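Local coordinates for protein UDP-4-amino-4,6-dideoxy-N-acetyl-beta-L-altrosamine transaminase (PDB 2FNU) that transfers an amino group from glutamate to a UDP-linked 4-keto sugar, using pyridoxal phosphate, in the biosynthesis of pseudaminic acid for flagellin modification, at residues Y96-A101 with Q323-L328. Sequence-based numbering, arbitrary orientation.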
loop_
_atom_site.group_PDB
_atom_site.type_symbol
_atom_site.label_atom_id
_atom_site.label_comp_id
_atom_site.label_asym_id
_atom_site.label_seq_id
_atom_site.Cartn_x
_atom_site.Cartn_y
_atom_site.Cartn_z
ATOM N N TYR B 96 6.362 -8.389 -17.794
ATOM C CA TYR B 96 7.421 -9.381 -18.007
ATOM C C TYR B 96 6.964 -10.824 -17.901
ATOM O O TYR B 96 6.072 -11.158 -17.115
ATOM C CB TYR B 96 8.579 -9.137 -17.011
ATOM C CG TYR B 96 9.306 -7.843 -17.307
ATOM C CD1 TYR B 96 9.047 -6.685 -16.575
ATOM C CD2 TYR B 96 10.230 -7.758 -18.371
ATOM C CE1 TYR B 96 9.697 -5.481 -16.875
ATOM C CE2 TYR B 96 10.887 -6.557 -18.665
ATOM C CZ TYR B 96 10.620 -5.425 -17.927
ATOM O OH TYR B 96 11.259 -4.246 -18.242
ATOM N N THR B 97 7.596 -11.683 -18.698
ATOM C CA THR B 97 7.427 -13.135 -18.598
ATOM C C THR B 97 8.543 -13.692 -17.721
ATOM O O THR B 97 9.714 -13.503 -18.042
ATOM C CB THR B 97 7.523 -13.765 -19.996
ATOM O OG1 THR B 97 6.387 -13.365 -20.768
ATOM C CG2 THR B 97 7.569 -15.295 -19.922
ATOM N N PRO B 98 8.192 -14.339 -16.590
ATOM C CA PRO B 98 9.207 -14.998 -15.757
ATOM C C PRO B 98 9.736 -16.235 -16.453
ATOM O O PRO B 98 8.961 -17.001 -17.024
ATOM C CB PRO B 98 8.447 -15.395 -14.488
ATOM C CG PRO B 98 7.012 -15.489 -14.916
ATOM C CD PRO B 98 6.830 -14.474 -16.035
ATOM N N VAL B 99 11.051 -16.434 -16.368
ATOM C CA VAL B 99 11.680 -17.644 -16.863
ATOM C C VAL B 99 12.310 -18.327 -15.664
ATOM O O VAL B 99 13.240 -17.796 -15.075
ATOM C CB VAL B 99 12.720 -17.301 -17.947
ATOM C CG1 VAL B 99 13.409 -18.560 -18.458
ATOM C CG2 VAL B 99 12.033 -16.568 -19.097
ATOM N N PHE B 100 11.773 -19.475 -15.265
ATOM C CA PHE B 100 12.175 -20.088 -13.993
ATOM C C PHE B 100 13.435 -20.948 -14.110
ATOM O O PHE B 100 13.496 -21.855 -14.937
ATOM C CB PHE B 100 11.014 -20.909 -13.401
ATOM C CG PHE B 100 9.838 -20.058 -13.006
ATOM C CD1 PHE B 100 8.660 -20.074 -13.740
ATOM C CD2 PHE B 100 9.941 -19.193 -11.921
ATOM C CE1 PHE B 100 7.576 -19.243 -13.367
ATOM C CE2 PHE B 100 8.859 -18.371 -11.536
ATOM C CZ PHE B 100 7.679 -18.407 -12.262
ATOM N N ALA B 101 14.434 -20.632 -13.278
ATOM C CA ALA B 101 15.697 -21.361 -13.235
ATOM C C ALA B 101 15.652 -22.473 -12.204
ATOM O O ALA B 101 14.845 -22.439 -11.274
ATOM C CB ALA B 101 16.838 -20.405 -12.878
ATOM N N GLN B 323 -2.247 -22.018 -10.698
ATOM C CA GLN B 323 -3.192 -21.988 -11.826
ATOM C C GLN B 323 -2.916 -20.872 -12.830
ATOM O O GLN B 323 -2.929 -21.089 -14.051
ATOM C CB GLN B 323 -4.632 -21.878 -11.301
ATOM C CG GLN B 323 -5.685 -21.885 -12.423
ATOM C CD GLN B 323 -7.141 -21.828 -11.932
ATOM O OE1 GLN B 323 -8.078 -21.679 -12.736
ATOM N NE2 GLN B 323 -7.336 -21.945 -10.622
ATOM N N LEU B 324 -2.649 -19.672 -12.323
ATOM C CA LEU B 324 -2.361 -18.554 -13.199
ATOM C C LEU B 324 -1.196 -18.876 -14.122
ATOM O O LEU B 324 -1.253 -18.591 -15.313
ATOM C CB LEU B 324 -2.057 -17.295 -12.387
ATOM C CG LEU B 324 -1.601 -16.051 -13.161
ATOM C CD1 LEU B 324 -2.669 -15.550 -14.139
ATOM C CD2 LEU B 324 -1.218 -14.973 -12.175
ATOM N N TYR B 325 -0.138 -19.450 -13.548
ATOM C CA TYR B 325 1.091 -19.685 -14.303
ATOM C C TYR B 325 0.923 -20.872 -15.250
ATOM O O TYR B 325 1.445 -20.851 -16.368
ATOM C CB TYR B 325 2.289 -19.854 -13.342
ATOM C CG TYR B 325 2.598 -18.534 -12.686
ATOM C CD1 TYR B 325 1.883 -18.102 -11.562
ATOM C CD2 TYR B 325 3.555 -17.680 -13.234
ATOM C CE1 TYR B 325 2.124 -16.847 -10.992
ATOM C CE2 TYR B 325 3.829 -16.416 -12.652
ATOM C CZ TYR B 325 3.095 -16.018 -11.540
ATOM O OH TYR B 325 3.336 -14.768 -10.981
ATOM N N GLN B 326 0.152 -21.869 -14.813
ATOM C CA GLN B 326 -0.202 -23.003 -15.678
ATOM C C GLN B 326 -1.011 -22.563 -16.893
ATOM O O GLN B 326 -0.837 -23.104 -17.987
ATOM C CB GLN B 326 -1.010 -24.034 -14.894
ATOM C CG GLN B 326 -0.197 -24.827 -13.903
ATOM C CD GLN B 326 0.798 -25.758 -14.573
ATOM O OE1 GLN B 326 2.008 -25.662 -14.350
ATOM N NE2 GLN B 326 0.293 -26.661 -15.409
ATOM N N GLN B 327 -1.915 -21.606 -16.704
ATOM C CA GLN B 327 -2.722 -21.131 -17.830
ATOM C C GLN B 327 -1.919 -20.223 -18.779
ATOM O O GLN B 327 -2.079 -20.284 -20.004
ATOM C CB GLN B 327 -4.004 -20.452 -17.337
ATOM C CG GLN B 327 -5.097 -20.265 -18.419
ATOM C CD GLN B 327 -5.466 -21.560 -19.197
ATOM O OE1 GLN B 327 -5.856 -22.579 -18.612
ATOM N NE2 GLN B 327 -5.359 -21.499 -20.528
ATOM N N LEU B 328 -1.032 -19.397 -18.234
ATOM C CA LEU B 328 -0.266 -18.489 -19.075
ATOM C C LEU B 328 0.907 -19.140 -19.801
ATOM O O LEU B 328 1.252 -18.735 -20.921
ATOM C CB LEU B 328 0.250 -17.297 -18.255
ATOM C CG LEU B 328 -0.753 -16.277 -17.725
ATOM C CD1 LEU B 328 -0.044 -15.279 -16.829
ATOM C CD2 LEU B 328 -1.471 -15.565 -18.857
#
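Tyr325 of the short helix 323-328 reaches Pro98 and Phe100 of strand 97-100 with one flank of its ring, a worked example of how a single aromatic can join a helix to a sheet margin. Its CB starts the side chain toward the strand. Chi1 of -70° sets CG beside the backbone N and anti to the carbonyl carbon, which carries the ring across the gap. CD2 is the first ring atom to touch, 4.3 Å from CZ of Phe100. For the phenylalanine this is an encounter at the rim of its ring, close to its plane; the two ring planes are steeply inclined, at about 66°, with no stacking overlap. One atom further, CE2 of Tyr325 lies 4.0 Å from Pro98 CG, the outward corner of the pyrrolidine, which comes in near the plane of the tyrosine ring. Past CE2 the chain ends in OH, which is hydrogen-bonded to ND2 of Asn89 on helix 86-93, so the hydroxyl of this buried residue is satisfied and the ring is tethered at its far end. Ala88 and Leu92 of that helix also touch Tyr325, and Leu92 reaches Pro98 as well. Pro98 and Phe100, two residues apart, present alternate side chains on the same side of the strand, giving the tyrosine two neighbouring apolar footholds in a small, purely van der Waals contact. Strand 97-100 closes one margin of the seven-stranded mixed sheet and pairs in parallel with strand 76-79; with the intervening helix 86-93 they form the beta-alpha-beta crossover typical of the large domain in fold-type I pyridoxal phosphate enzymes.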